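Local coordinates for protein uncharacterized HTH-type transcriptional regulator YydK (Bacillus subtilis subsp. subtilis, PDB 3BWG) that probably binds DNA as a transcription factor of the GntR family, pairing a winged helix-turn-helix domain with a UTRA domain, at residues B[22-25]-B[26-29]; B[41-44]-B[45-49]; B[108-111]-B[112-116]. All blocks are in the same frame, centred on the assembly; numbering follows the deposited sequence.

Overall arrangement
From the N terminus, the chain leaves helix 6-20 and reaches interaction 1, a tight turn within 22-29 that leads on to helix 32-39. Interaction 2 (41-49) starts the next helix, 43-55, in the same GntR-type helix-turn-helix domain, probably DNA-binding; its centre lies about 20 Å from that of interaction 1. Interaction 3 (108-116) forms the short helix 109-114 in the UTRA domain, its centre about 44 Å from that of interaction 1. Each closes only a few residues, and the three follow in series without nesting or crossing. Interaction 1 ties helix 6-20 to strand 66-69, interaction 2 sets helix 43-55 against helices 6-20 and 32-39, and interaction 3 lies on strands 135-145 and 215-224.

Interaction 1 of 3, residues B[22-25]-B[26-29]; sequences QLQQ and GDKL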
# COMPACT_ATOMS: atom_id res chain seq x y z
N GLN B 22 -5.59 -2.90 24.43
CA GLN B 22 -4.33 -2.54 23.77
C GLN B 22 -3.67 -3.73 23.06
O GLN B 22 -2.46 -3.91 23.17
CB GLN B 22 -3.32 -1.94 24.77
CG GLN B 22 -3.69 -0.60 25.37
CD GLN B 22 -2.63 -0.11 26.34
OE1 GLN B 22 -1.56 0.38 25.92
NE2 GLN B 22 -2.89 -0.25 27.64
N LEU B 23 -4.47 -4.54 22.39
CA LEU B 23 -3.94 -5.71 21.68
C LEU B 23 -3.06 -5.32 20.49
O LEU B 23 -3.38 -4.38 19.75
CB LEU B 23 -5.07 -6.65 21.23
CG LEU B 23 -5.97 -7.26 22.32
CD1 LEU B 23 -6.99 -8.20 21.70
CD2 LEU B 23 -5.14 -7.98 23.41
N GLN B 24 -1.94 -6.01 20.32
CA GLN B 24 -1.08 -5.76 19.16
C GLN B 24 -1.17 -6.90 18.18
O GLN B 24 -1.74 -7.94 18.48
CB GLN B 24 0.37 -5.46 19.56
CG GLN B 24 1.05 -6.51 20.41
CD GLN B 24 2.53 -6.15 20.72
OE1 GLN B 24 3.09 -5.18 20.18
NE2 GLN B 24 3.17 -6.94 21.61
N GLN B 25 -0.59 -6.70 17.00
CA GLN B 25 -0.56 -7.70 15.95
C GLN B 25 -0.12 -9.08 16.44
O GLN B 25 0.91 -9.18 17.12
CB GLN B 25 0.36 -7.22 14.84
CG GLN B 25 0.44 -8.10 13.63
CD GLN B 25 1.37 -7.50 12.65
OE1 GLN B 25 2.60 -7.63 12.77
NE2 GLN B 25 0.83 -6.75 11.72
N GLY B 26 -0.87 -10.13 16.07
CA GLY B 26 -0.56 -11.49 16.51
C GLY B 26 -1.27 -11.97 17.79
O GLY B 26 -1.28 -13.17 18.07
N ASP B 27 -1.82 -11.05 18.57
CA ASP B 27 -2.61 -11.40 19.73
C ASP B 27 -3.91 -12.14 19.33
O ASP B 27 -4.55 -11.81 18.34
CB ASP B 27 -2.96 -10.17 20.55
CG ASP B 27 -1.75 -9.61 21.32
OD1 ASP B 27 -0.74 -10.32 21.50
OD2 ASP B 27 -1.79 -8.44 21.72
N LYS B 28 -4.26 -13.16 20.11
CA LYS B 28 -5.38 -14.01 19.82
C LYS B 28 -6.62 -13.32 20.36
O LYS B 28 -6.62 -12.82 21.49
CB LYS B 28 -5.18 -15.36 20.52
CG LYS B 28 -5.89 -16.53 19.87
CD LYS B 28 -5.61 -17.82 20.63
CE LYS B 28 -6.48 -18.95 20.12
NZ LYS B 28 -7.78 -18.44 19.64
N LEU B 29 -7.68 -13.28 19.56
CA LEU B 29 -8.98 -12.82 20.04
C LEU B 29 -9.80 -13.95 20.69
O LEU B 29 -9.46 -15.14 20.53
CB LEU B 29 -9.76 -12.14 18.90
CG LEU B 29 -9.06 -10.82 18.58
CD1 LEU B 29 -8.73 -10.62 17.07
CD2 LEU B 29 -9.84 -9.64 19.14
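Asp-27 folds its carboxylate back over the start of a type II beta turn that runs from Gln-24 to Asp-27, in the connection between helix 6-20 and helix 32-39 of the winged helix-turn-helix domain. Two bonds close the turn. Asp-27 N donates to Gln-24 O at 3.1 Å, the bond that defines the turn, and Asp-27 OD2 receives Gln-24 N at 2.8 Å, approached from above the carboxylate plane, 43° out of it. The first torsion of Asp-27 sets this up: CG sits beside its own backbone N (chi1 -73°), which swings the acid toward the other end of the turn. Around the same oxygen, Leu-23 CB and CD2 each lie 3.8 Å from Asp-27 OD2, while the extended side chain of Gln-24 crosses the acid at a slant, its amide plane turned 55° from the carboxylate. With an alanine here in place of Asp-27, Gln-24 N would probably lose its acceptor, and the turn would keep one bond instead of two. Gly-26 takes the third position with positive phi, where a CB would clash with Gln-25 O.

Leu-23 and Leu-29 also meet, obliquely, through their terminal methyls, and both pack on Val-69 of strand 66-69, one of the two strands of the wing; Gly-26 and Asp-27 add backbone bonds to Val-69. Gln-25 points away from the turn's second half at its CB and is extended, CG anti to its N; its NE2 bonds Arg-70 O of its own chain and, in the second subunit, OD2 of Asp-177. Back at the leucine pair, Leu-23 CD1 stands 4.1 Å from Leu-29 CD2.

Interaction 2 of 3, residues B[41-44]-B[45-49]; sequences VSKS and TITKS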
# COMPACT_ATOMS: atom_id res chain seq x y z
N VAL B 41 -25.52 -13.72 20.14
CA VAL B 41 -25.87 -13.73 18.72
C VAL B 41 -25.57 -15.11 18.12
O VAL B 41 -24.94 -15.96 18.74
CB VAL B 41 -25.14 -12.58 17.89
CG1 VAL B 41 -25.84 -11.22 18.06
CG2 VAL B 41 -23.68 -12.49 18.22
N SER B 42 -26.04 -15.31 16.89
CA SER B 42 -25.75 -16.55 16.20
C SER B 42 -24.27 -16.77 15.86
O SER B 42 -23.45 -15.83 15.86
CB SER B 42 -26.57 -16.67 14.94
OG SER B 42 -26.99 -18.02 14.83
N LYS B 43 -23.93 -18.03 15.57
CA LYS B 43 -22.64 -18.38 14.99
C LYS B 43 -22.50 -17.63 13.68
O LYS B 43 -21.45 -17.09 13.39
CB LYS B 43 -22.53 -19.89 14.77
CG LYS B 43 -21.25 -20.38 14.02
CD LYS B 43 -21.00 -21.88 14.24
CE LYS B 43 -20.40 -22.15 15.65
NZ LYS B 43 -20.91 -23.40 16.31
N SER B 44 -23.59 -17.59 12.90
CA SER B 44 -23.60 -16.94 11.59
C SER B 44 -23.43 -15.40 11.68
O SER B 44 -22.84 -14.78 10.80
CB SER B 44 -24.91 -17.27 10.87
OG SER B 44 -25.19 -16.30 9.88
N THR B 45 -23.97 -14.81 12.74
CA THR B 45 -23.84 -13.38 12.97
C THR B 45 -22.39 -13.06 13.29
O THR B 45 -21.80 -12.13 12.72
CB THR B 45 -24.82 -12.89 14.08
OG1 THR B 45 -26.16 -13.07 13.62
CG2 THR B 45 -24.63 -11.40 14.39
N ILE B 46 -21.77 -13.87 14.15
CA ILE B 46 -20.35 -13.67 14.45
C ILE B 46 -19.45 -13.89 13.21
O ILE B 46 -18.53 -13.12 12.98
CB ILE B 46 -19.84 -14.53 15.66
CG1 ILE B 46 -20.49 -14.06 16.97
CG2 ILE B 46 -18.33 -14.44 15.79
CD1 ILE B 46 -20.13 -12.59 17.41
N THR B 47 -19.76 -14.91 12.42
CA THR B 47 -18.99 -15.22 11.21
C THR B 47 -18.96 -14.03 10.22
O THR B 47 -17.92 -13.75 9.61
CB THR B 47 -19.52 -16.53 10.58
OG1 THR B 47 -19.27 -17.60 11.49
CG2 THR B 47 -18.85 -16.81 9.28
N LYS B 48 -20.09 -13.33 10.10
CA LYS B 48 -20.21 -12.12 9.26
C LYS B 48 -19.45 -10.91 9.82
O LYS B 48 -18.91 -10.10 9.07
CB LYS B 48 -21.69 -11.77 9.07
CG LYS B 48 -22.48 -12.78 8.23
CD LYS B 48 -23.81 -12.19 7.74
CE LYS B 48 -24.83 -13.27 7.38
NZ LYS B 48 -25.98 -12.69 6.62
N SER B 49 -19.42 -10.78 11.14
CA SER B 49 -18.63 -9.75 11.80
C SER B 49 -17.14 -10.01 11.56
O SER B 49 -16.36 -9.09 11.27
CB SER B 49 -18.93 -9.72 13.29
OG SER B 49 -20.29 -9.41 13.50
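The flat peptide carbonyl of Lys-43 takes two bonds from Thr-47. The backbone N of Thr-47 meets Lys-43 O at 2.9 Å, tilted only 17° from the carbonyl plane, whereas Thr-47 OG1 donates to the same Lys-43 O, also at 2.9 Å, from well above that plane, 42° out of it. The hydroxyl gets there because OG1 stands beside the backbone N of Thr-47 (chi1 -65°), pointing back down the helix. One residue on, the carbonyl of Ser-44 is met above its plane by Lys-48 N at 3.2 Å, and Lys-48 CG lies close to the same oxygen, 3.3 Å from Ser-44 O. Ser-42, at the N-cap position, contributes its backbone: Ser-42 O accepts from Ile-46 N at 3.1 Å.

This is the start of helix 43-55, the second helix of the predicted helix-turn-helix motif and, as in other winged-helix regulators, probably the one that reads DNA. Apolar contacts also tie the helix start to the segment before it. Val-41, just before the helix, crosses the side chains of Thr-45 and Ile-46 at about right angles: Val-41 CB lies 3.7 Å from Thr-45 CG2, and Val-41 CG2 presses on Ile-46 CD1 at 3.6 Å. Ile-46 continues inward onto Ile-10 of helix 6-20 and Leu-32, Leu-35 and Met-36 of helix 32-39.

Interaction 3 of 3, residues B[108-111]-B[112-116]; sequences TPEA and AENLN
Asn-114 reaches back one turn to the carbonyl of Glu-110 in helix 109-114, a short, well-capped helix lying against the antiparallel sheet of the UTRA domain. Asn-114 CB lies 3.6 Å from Glu-110 O, and Asn-114 CG, also 3.6 Å from Glu-110 O, is beside its own backbone N (chi1 -68°), so that the amide turns toward the preceding turn. ND2 then delivers a short, nearly straight bond of 2.6 Å to Glu-110 O, which lies almost in the amide plane, while the backbone N of Asn-114 reaches the same oxygen from the other face of the carbonyl. Glu-110 O is thus gripped twice, and the amide, bonded at ND2 and at OD1 (from Arg-74 NH2 of the second subunit), is probably held in its rotation.

The Glu-110 side chain is extended; its CG passes 3.8 Å from Asn-114 ND2, and its carboxylate makes a salt bridge with Lys-220, a positive charge that may temper the closeness of Glu-205. On the buried side, Ala-111 and Leu-115 pack on Tyr-143 and Tyr-218 of strands 135-145 and 215-224. Both helix ends are closed: positive phi at Asn-116 completes a Schellman motif, and at the start Ala-112 N bonds Thr-108 O while the N-cap hydroxyl, Thr-108 OG1, accepts from Ala-111 N at 3.1 Å.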
# COMPACT_ATOMS: atom_id res chain seq x y z
N THR B 108 -4.47 21.08 -17.22
CA THR B 108 -3.21 20.87 -17.89
C THR B 108 -3.28 19.59 -18.76
O THR B 108 -4.17 18.76 -18.59
CB THR B 108 -2.05 20.75 -16.89
OG1 THR B 108 -2.20 19.57 -16.10
CG2 THR B 108 -1.94 21.99 -15.96
N PRO B 109 -2.38 19.45 -19.74
CA PRO B 109 -2.33 18.16 -20.46
C PRO B 109 -2.16 16.94 -19.54
O PRO B 109 -2.91 15.98 -19.66
CB PRO B 109 -1.13 18.34 -21.38
CG PRO B 109 -1.08 19.81 -21.60
CD PRO B 109 -1.49 20.45 -20.33
N GLU B 110 -1.19 17.02 -18.63
CA GLU B 110 -1.03 16.02 -17.58
C GLU B 110 -2.32 15.66 -16.78
O GLU B 110 -2.60 14.48 -16.53
CB GLU B 110 0.07 16.48 -16.63
CG GLU B 110 0.19 15.63 -15.37
CD GLU B 110 1.14 16.25 -14.34
OE1 GLU B 110 2.10 15.57 -13.95
OE2 GLU B 110 0.93 17.42 -13.97
N ALA B 111 -3.10 16.64 -16.38
CA ALA B 111 -4.27 16.32 -15.54
C ALA B 111 -5.33 15.67 -16.42
O ALA B 111 -6.09 14.81 -15.97
CB ALA B 111 -4.84 17.53 -14.85
N ALA B 112 -5.40 16.14 -17.67
CA ALA B 112 -6.40 15.67 -18.65
C ALA B 112 -6.18 14.18 -18.90
O ALA B 112 -7.13 13.39 -18.94
CB ALA B 112 -6.28 16.45 -19.97
N GLU B 113 -4.91 13.81 -19.04
CA GLU B 113 -4.51 12.46 -19.33
C GLU B 113 -4.76 11.57 -18.12
O GLU B 113 -5.31 10.48 -18.25
CB GLU B 113 -3.04 12.41 -19.78
CG GLU B 113 -2.78 13.00 -21.20
CD GLU B 113 -1.29 13.00 -21.59
OE1 GLU B 113 -0.46 12.60 -20.72
OE2 GLU B 113 -0.92 13.41 -22.72
N ASN B 114 -4.38 12.03 -16.92
CA ASN B 114 -4.69 11.25 -15.71
C ASN B 114 -6.20 11.16 -15.34
O ASN B 114 -6.65 10.17 -14.79
CB ASN B 114 -3.86 11.75 -14.53
CG ASN B 114 -2.39 11.45 -14.68
OD1 ASN B 114 -1.92 10.42 -14.24
ND2 ASN B 114 -1.67 12.34 -15.34
N LEU B 115 -6.96 12.18 -15.65
CA LEU B 115 -8.41 12.13 -15.50
C LEU B 115 -9.13 11.48 -16.68
O LEU B 115 -10.34 11.30 -16.65
CB LEU B 115 -8.96 13.55 -15.28
CG LEU B 115 -8.55 14.17 -13.95
CD1 LEU B 115 -9.02 15.62 -13.95
CD2 LEU B 115 -9.14 13.34 -12.73
N ASN B 116 -8.39 11.16 -17.74
CA ASN B 116 -8.98 10.64 -18.97
C ASN B 116 -9.97 11.56 -19.61
O ASN B 116 -11.02 11.10 -20.04
CB ASN B 116 -9.80 9.37 -18.68
CG ASN B 116 -9.10 8.16 -19.06
OD1 ASN B 116 -8.09 7.77 -18.43
ND2 ASN B 116 -9.57 7.54 -20.15